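Local structure of beta-Lactamase/D-Alanine Carboxypeptidase (Pseudomonas syringae pv. tomato, 5EVI) at residues D[239-243]-D[329-333]; D[337-341]-D[355-360]; D[274-280]-D[313-318]. The protein probably hydrolyses beta-lactam antibiotics to substituted beta-amino acids, as a class C (AmpC-type) beta-lactamase that contributes to antibiotic resistance. Residues are numbered along the deposited sequence.

Contact 1 of 3, residues D[239-243]-D[329-333]; sequences VEANI and VAFIA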
# COMPACT_ATOMS: atom_id res chain seq x y z
N VAL D 239 -0.17 9.30 5.30
CA VAL D 239 -1.13 9.94 4.38
C VAL D 239 -0.89 11.46 4.33
O VAL D 239 -0.91 12.07 3.26
CB VAL D 239 -2.60 9.62 4.77
CG1 VAL D 239 -3.59 10.47 3.97
CG2 VAL D 239 -2.89 8.14 4.56
N GLU D 240 -0.66 12.07 5.50
CA GLU D 240 -0.31 13.49 5.56
C GLU D 240 1.04 13.82 4.90
O GLU D 240 1.19 14.89 4.30
CB GLU D 240 -0.36 14.00 7.00
CG GLU D 240 -1.78 14.19 7.48
CD GLU D 240 -1.88 14.56 8.95
OE1 GLU D 240 -0.94 15.20 9.49
OE2 GLU D 240 -2.91 14.22 9.56
N ALA D 241 2.00 12.89 4.98
CA ALA D 241 3.25 13.00 4.22
C ALA D 241 2.99 13.05 2.71
O ALA D 241 3.60 13.86 2.01
CB ALA D 241 4.20 11.85 4.56
N ASN D 242 2.08 12.20 2.23
CA ASN D 242 1.67 12.21 0.82
C ASN D 242 0.81 13.41 0.40
O ASN D 242 0.87 13.85 -0.75
CB ASN D 242 0.97 10.90 0.46
CG ASN D 242 1.94 9.77 0.26
OD1 ASN D 242 2.61 9.70 -0.77
ND2 ASN D 242 2.06 8.88 1.25
N ILE D 243 -0.00 13.92 1.32
CA ILE D 243 -0.74 15.17 1.10
C ILE D 243 0.24 16.34 0.90
O ILE D 243 0.02 17.18 0.04
CB ILE D 243 -1.73 15.46 2.26
CG1 ILE D 243 -2.88 14.46 2.23
CG2 ILE D 243 -2.29 16.88 2.18
CD1 ILE D 243 -3.54 14.22 3.57
N VAL D 329 -6.67 2.91 2.41
CA VAL D 329 -6.15 4.29 2.48
C VAL D 329 -6.73 5.07 1.31
O VAL D 329 -6.86 4.53 0.21
CB VAL D 329 -4.60 4.32 2.37
CG1 VAL D 329 -4.08 5.76 2.37
CG2 VAL D 329 -3.97 3.54 3.51
N ALA D 330 -7.08 6.33 1.53
CA ALA D 330 -7.50 7.21 0.41
C ALA D 330 -7.22 8.67 0.76
O ALA D 330 -7.32 9.05 1.93
CB ALA D 330 -8.97 6.99 0.12
N PHE D 331 -6.85 9.47 -0.23
CA PHE D 331 -6.61 10.92 -0.03
C PHE D 331 -6.72 11.74 -1.33
O PHE D 331 -6.70 11.19 -2.43
CB PHE D 331 -5.26 11.16 0.70
CG PHE D 331 -4.06 10.57 0.01
CD1 PHE D 331 -3.22 11.37 -0.78
CD2 PHE D 331 -3.74 9.21 0.15
CE1 PHE D 331 -2.10 10.83 -1.42
CE2 PHE D 331 -2.64 8.67 -0.50
CZ PHE D 331 -1.81 9.48 -1.29
N ILE D 332 -6.95 13.05 -1.17
CA ILE D 332 -6.92 14.01 -2.28
C ILE D 332 -6.07 15.19 -1.80
O ILE D 332 -6.47 15.89 -0.86
CB ILE D 332 -8.32 14.51 -2.69
CG1 ILE D 332 -9.22 13.36 -3.13
CG2 ILE D 332 -8.20 15.56 -3.80
CD1 ILE D 332 -10.67 13.77 -3.34
N ALA D 333 -4.92 15.39 -2.44
CA ALA D 333 -3.89 16.32 -1.93
C ALA D 333 -4.35 17.78 -1.91
O ALA D 333 -4.05 18.51 -0.96
CB ALA D 333 -2.59 16.19 -2.72
O HOH W 1 -1.55 19.99 -0.16
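The last turn of helix 232-243 packs along the C-terminal end of strand 326-332, in nearly the same direction: the axes of 239-243 and 329-332 come within 9.0 Å at a crossing angle of -26°. The backbones converge toward the C-terminal end, from 7.1 Å between the CA atoms of Val-239 and Phe-331 to 4.5 Å between those of Ile-243 and Ala-333. There a water donates to both Ile-243 O (3.2 Å) and Ala-333 O (3.0 Å). This is helix-on-sheet packing inside the alpha/beta region of the serine beta-lactamase fold, with the helix on the sheet face that carries Val-329 and Phe-331. Val-239 reaches both, CG2 lying 3.4 Å from Val-329 CG1 and CG1 3.7 Å from Phe-331 CB. The Phe-331 ring stands up beside the helix, its CZ 3.6 Å from Asn-242 CB and its CD1 4.3 Å from Ile-243 CG1. The amide of Asn-242 is engaged by Phe-238 O and Arg-260, while Trp-275 meets the Phe-331 ring edge-to-face.

Contact 2 of 3, residues D[337-341]-D[355-360]; sequences LGIVI and LAYRIL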
# COMPACT_ATOMS: atom_id res chain seq x y z
N LEU D 337 -7.36 16.19 2.43
CA LEU D 337 -8.47 15.38 2.93
C LEU D 337 -8.09 13.91 2.76
O LEU D 337 -7.91 13.46 1.63
CB LEU D 337 -9.74 15.74 2.15
CG LEU D 337 -11.07 15.01 2.37
CD1 LEU D 337 -11.63 15.31 3.75
CD2 LEU D 337 -12.10 15.40 1.32
N GLY D 338 -7.92 13.18 3.86
CA GLY D 338 -7.41 11.80 3.81
C GLY D 338 -8.04 10.91 4.86
O GLY D 338 -8.43 11.39 5.92
N ILE D 339 -8.12 9.61 4.56
CA ILE D 339 -8.73 8.64 5.49
C ILE D 339 -7.95 7.33 5.52
O ILE D 339 -7.35 6.91 4.53
CB ILE D 339 -10.22 8.36 5.14
CG1 ILE D 339 -10.91 7.56 6.26
CG2 ILE D 339 -10.33 7.65 3.80
CD1 ILE D 339 -12.42 7.47 6.14
N VAL D 340 -7.94 6.70 6.69
CA VAL D 340 -7.44 5.36 6.85
C VAL D 340 -8.47 4.59 7.65
O VAL D 340 -8.93 5.07 8.69
CB VAL D 340 -6.10 5.35 7.59
CG1 VAL D 340 -5.65 3.93 7.92
CG2 VAL D 340 -5.06 6.08 6.75
N ILE D 341 -8.83 3.41 7.16
CA ILE D 341 -9.76 2.52 7.85
C ILE D 341 -9.11 1.14 7.94
O ILE D 341 -8.97 0.46 6.93
CB ILE D 341 -11.13 2.43 7.14
CG1 ILE D 341 -11.70 3.85 6.91
CG2 ILE D 341 -12.08 1.55 7.95
CD1 ILE D 341 -13.10 3.91 6.33
N LEU D 355 -17.69 2.90 2.42
CA LEU D 355 -17.51 3.49 3.75
C LEU D 355 -16.66 4.76 3.73
O LEU D 355 -17.08 5.79 4.25
CB LEU D 355 -16.93 2.45 4.73
CG LEU D 355 -16.63 3.01 6.13
CD1 LEU D 355 -17.91 3.59 6.73
CD2 LEU D 355 -16.00 1.97 7.04
N ALA D 356 -15.44 4.67 3.18
CA ALA D 356 -14.54 5.82 3.16
C ALA D 356 -15.13 6.95 2.30
O ALA D 356 -15.10 8.10 2.71
CB ALA D 356 -13.14 5.41 2.70
N TYR D 357 -15.72 6.61 1.15
CA TYR D 357 -16.40 7.63 0.32
C TYR D 357 -17.49 8.38 1.12
O TYR D 357 -17.55 9.62 1.09
CB TYR D 357 -16.99 7.04 -0.96
CG TYR D 357 -17.46 8.09 -1.96
CD1 TYR D 357 -16.65 8.45 -3.05
CD2 TYR D 357 -18.70 8.73 -1.82
CE1 TYR D 357 -17.07 9.39 -3.96
CE2 TYR D 357 -19.12 9.69 -2.73
CZ TYR D 357 -18.30 10.01 -3.80
OH TYR D 357 -18.73 10.96 -4.70
N ARG D 358 -18.32 7.65 1.87
CA ARG D 358 -19.42 8.28 2.62
C ARG D 358 -18.89 9.14 3.76
O ARG D 358 -19.33 10.30 3.94
CB ARG D 358 -20.40 7.22 3.15
CG ARG D 358 -21.38 6.72 2.10
CD ARG D 358 -21.61 5.22 2.15
NE ARG D 358 -22.59 4.80 3.16
CZ ARG D 358 -23.79 4.26 2.92
NH1 ARG D 358 -24.55 3.92 3.96
NH2 ARG D 358 -24.27 4.05 1.68
N ILE D 359 -17.97 8.59 4.52
CA ILE D 359 -17.33 9.33 5.62
C ILE D 359 -16.66 10.62 5.14
O ILE D 359 -16.85 11.68 5.77
CB ILE D 359 -16.32 8.46 6.40
CG1 ILE D 359 -17.05 7.37 7.20
CG2 ILE D 359 -15.46 9.33 7.30
CD1 ILE D 359 -16.12 6.35 7.84
N LEU D 360 -15.89 10.54 4.06
CA LEU D 360 -15.20 11.72 3.53
C LEU D 360 -16.19 12.71 2.91
O LEU D 360 -16.00 13.92 3.03
CB LEU D 360 -14.06 11.34 2.55
CG LEU D 360 -12.74 10.80 3.17
CD1 LEU D 360 -11.61 10.85 2.14
CD2 LEU D 360 -12.33 11.57 4.42
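Leu-337 opens the strand with its side chain directed at the helix, CD1 meeting Leu-360 CD2 at 3.9 Å. Gly-338 has no side chain to offer, but its carbonyl oxygen comes 4.2 Å from Leu-360 CD2, so this leucine packs against backbone as well as side chains. Ile-339 lies in the middle of the contact, and its CA is 6.9 Å from that of Ala-356. Its CG2 lies 3.8 Å from both Ala-356 CB and Leu-360 CD1, and its CD1 3.7 Å from Ile-359 CG2. Val-340 points away, to the other face of the sheet, where it packs on Leu-235, Ile-236 and Val-239 of helix 232-243. With Ile-341 the strand faces the helix again; CD1 sits 3.6 Å from Leu-355 CD2, 3.9 Å from Ala-356 CB and 4.2 Å from Ile-359 CD1. The small Ala-356 lies where the helix approaches closely, and Leu-355, Ile-359 and Leu-360 extend the apolar surface around it. No hydrogen bond crosses the interface; the side chains that meet are all apolar, and 369 Å² is buried. Tyr-357 and Arg-358 lie off this surface, the arginine forming a salt bridge with Glu-19. The axes of 337-341 and 355-360 pass 9.4 Å apart at 139°, so the helix returns obliquely against the strand direction. Such a C-terminal helix laid over the central antiparallel sheet, with another helix on its opposite face, belongs to the layered alpha/beta domain of serine beta-lactamases and related penicillin-binding proteins.

Contact 3 of 3, residues D[274-280]-D[313-318]; sequences AWEQYPT and TAWVNK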
# COMPACT_ATOMS: atom_id res chain seq x y z
N ALA D 274 2.94 1.55 -7.03
CA ALA D 274 2.10 0.92 -5.99
C ALA D 274 0.76 1.66 -5.75
O ALA D 274 -0.30 1.02 -5.78
CB ALA D 274 2.89 0.68 -4.70
N TRP D 275 0.77 2.98 -5.53
CA TRP D 275 -0.48 3.74 -5.47
C TRP D 275 -1.32 3.60 -6.76
O TRP D 275 -0.78 3.36 -7.85
CB TRP D 275 -0.25 5.22 -5.18
CG TRP D 275 0.37 5.56 -3.87
CD1 TRP D 275 1.63 6.04 -3.65
CD2 TRP D 275 -0.26 5.50 -2.59
NE1 TRP D 275 1.82 6.27 -2.30
CE2 TRP D 275 0.67 5.96 -1.63
CE3 TRP D 275 -1.55 5.12 -2.16
CZ2 TRP D 275 0.37 6.04 -0.27
CZ3 TRP D 275 -1.83 5.20 -0.80
CH2 TRP D 275 -0.88 5.63 0.12
N GLU D 276 -2.63 3.71 -6.60
CA GLU D 276 -3.60 3.76 -7.68
C GLU D 276 -4.43 5.02 -7.49
O GLU D 276 -4.74 5.38 -6.34
CB GLU D 276 -4.49 2.51 -7.62
CG GLU D 276 -3.65 1.24 -7.69
CD GLU D 276 -4.44 -0.06 -7.75
OE1 GLU D 276 -5.70 -0.05 -7.77
OE2 GLU D 276 -3.77 -1.11 -7.75
N GLN D 277 -4.79 5.69 -8.59
CA GLN D 277 -5.55 6.95 -8.48
C GLN D 277 -6.60 7.14 -9.55
O GLN D 277 -6.58 6.47 -10.59
CB GLN D 277 -4.61 8.17 -8.47
CG GLN D 277 -4.01 8.51 -9.83
CD GLN D 277 -2.99 9.65 -9.82
OE1 GLN D 277 -3.01 10.53 -10.71
NE2 GLN D 277 -2.08 9.61 -8.88
N TYR D 278 -7.49 8.09 -9.30
CA TYR D 278 -8.63 8.36 -10.17
C TYR D 278 -8.76 9.88 -10.32
O TYR D 278 -8.77 10.60 -9.32
CB TYR D 278 -9.92 7.77 -9.58
CG TYR D 278 -9.82 6.28 -9.32
CD1 TYR D 278 -10.22 5.36 -10.27
CD2 TYR D 278 -9.28 5.79 -8.12
CE1 TYR D 278 -10.11 4.00 -10.05
CE2 TYR D 278 -9.14 4.43 -7.89
CZ TYR D 278 -9.56 3.53 -8.86
OH TYR D 278 -9.44 2.17 -8.67
N PRO D 279 -8.84 10.36 -11.57
CA PRO D 279 -8.92 11.78 -11.78
C PRO D 279 -10.30 12.35 -11.47
O PRO D 279 -11.32 11.69 -11.66
CB PRO D 279 -8.60 11.94 -13.27
CG PRO D 279 -9.09 10.68 -13.88
CD PRO D 279 -8.77 9.62 -12.86
N THR D 280 -10.30 13.58 -10.97
CA THR D 280 -11.53 14.35 -10.74
C THR D 280 -12.25 14.53 -12.09
O THR D 280 -11.59 14.62 -13.14
CB THR D 280 -11.17 15.73 -10.14
OG1 THR D 280 -12.33 16.38 -9.62
CG2 THR D 280 -10.50 16.64 -11.18
N THR D 313 -5.60 16.88 -7.40
CA THR D 313 -7.05 16.71 -7.34
C THR D 313 -7.50 15.23 -7.39
O THR D 313 -8.69 14.96 -7.24
CB THR D 313 -7.73 17.46 -8.51
OG1 THR D 313 -7.10 17.08 -9.74
CG2 THR D 313 -7.61 18.95 -8.33
N ALA D 314 -6.57 14.29 -7.59
CA ALA D 314 -6.92 12.88 -7.83
C ALA D 314 -7.14 12.14 -6.53
O ALA D 314 -6.36 12.30 -5.59
CB ALA D 314 -5.83 12.17 -8.62
N TRP D 315 -8.15 11.28 -6.51
CA TRP D 315 -8.37 10.32 -5.42
C TRP D 315 -7.32 9.20 -5.49
O TRP D 315 -7.40 8.30 -6.32
CB TRP D 315 -9.79 9.75 -5.53
CG TRP D 315 -10.18 8.77 -4.47
CD1 TRP D 315 -9.84 7.44 -4.38
CD2 TRP D 315 -11.08 9.03 -3.38
NE1 TRP D 315 -10.44 6.88 -3.28
CE2 TRP D 315 -11.20 7.83 -2.65
CE3 TRP D 315 -11.76 10.17 -2.94
CZ2 TRP D 315 -11.99 7.73 -1.49
CZ3 TRP D 315 -12.54 10.08 -1.78
CH2 TRP D 315 -12.65 8.87 -1.07
N VAL D 316 -6.35 9.26 -4.59
CA VAL D 316 -5.27 8.28 -4.56
C VAL D 316 -5.57 7.30 -3.44
O VAL D 316 -5.83 7.71 -2.30
CB VAL D 316 -3.90 8.93 -4.31
CG1 VAL D 316 -2.79 7.88 -4.37
CG2 VAL D 316 -3.66 10.06 -5.30
N ASN D 317 -5.54 6.01 -3.77
CA ASN D 317 -5.88 4.99 -2.80
C ASN D 317 -5.06 3.72 -2.89
O ASN D 317 -4.38 3.47 -3.88
CB ASN D 317 -7.40 4.67 -2.84
CG ASN D 317 -7.83 3.92 -4.09
OD1 ASN D 317 -7.04 3.65 -5.00
ND2 ASN D 317 -9.09 3.54 -4.11
N LYS D 318 -5.12 2.92 -1.82
CA LYS D 318 -4.60 1.57 -1.83
C LYS D 318 -5.40 0.69 -0.87
O LYS D 318 -5.57 1.05 0.32
CB LYS D 318 -3.11 1.56 -1.48
CG LYS D 318 -2.39 0.23 -1.63
CD LYS D 318 -2.20 -0.19 -3.08
CE LYS D 318 -1.86 -1.67 -3.20
NZ LYS D 318 -3.05 -2.57 -3.26
O HOH W 2 -7.77 1.45 -6.75
O HOH W 3 -4.59 -2.20 -5.40
O HOH W 4 -7.82 14.81 -10.91
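Two neighbouring antiparallel strands, 276-278 and 315-318, pair here within the large sheet, beside the presumed active site. Glu-276 with Asn-317 and Tyr-278 with Trp-315 are hydrogen-bonded pairs: Glu-276 N donates to Asn-317 O (3.2 Å), Asn-317 N to Glu-276 O (2.8 Å), Tyr-278 N to Trp-315 O (3.0 Å) and Trp-315 N to Tyr-278 O (3.0 Å). Between them Gln-277 and Val-316 form a non-hydrogen-bonded pair, with CA atoms 4.1 Å apart and Gln-277 CB 3.8 Å from Val-316 CG2. On the face carrying Glu-276, Tyr-278, Trp-315 and Asn-317, one water joins three side chains, donating to Glu-276 OE1 (2.8 Å) and Asn-317 OD1 (2.9 Å) and accepting from Tyr-278 OH (2.6 Å). Asn-317 ND2 and Trp-315 NE1 also bond to the hydroxyl of Tyr-328. Lys-318 fits the lysine of the K(T/S)G-type motif that accompanies SxxK in this family, with Ser-68, Lys-71 and Tyr-154 as the probable catalytic partners. Its NZ bonds to Tyr-154, forms a salt bridge with a sulfate, probably from the crystallisation liquor, and donates to a water (2.7 Å), while Glu-276 OE2 is salt-bridged to Arg-152. Near the lysine, Trp-275 packs CE3 3.7 Å from Val-316 CG1 and CZ3 3.9 Å from Lys-318 CB, while Ala-274 O lies 3.5 Å from Lys-318 CD. Beyond the paired residues, at the other end, a water accepts from Thr-280 N (2.8 Å) and lies 2.7 Å from Thr-313 OG1.

Of the segments in these contacts, helix 232-243 comes first from the N terminus and waits for strand 326-332, so contact 1 closes a long loop of 85 intervening residues. Contact 3 is nested inside that loop, with strand 276-278 meeting strand 315-321 before the chain turns into 326-332. Contact 2 follows in series, strand 337-343 being covered by C-terminal helix 349-363. Strands 276-278, 315-321, 326-332 and 337-343 lie side by side in one antiparallel sheet. Probable hydrogen bonds Phe-331 N to Val-316 O (2.9 Å) and Ala-330 O to Ile-339 N (2.8 Å) join the contacts across it. Helices 232-243 and 349-363 cover opposite faces, and Leu-360 CD1 reaches Trp-315 CH2 (3.9 Å).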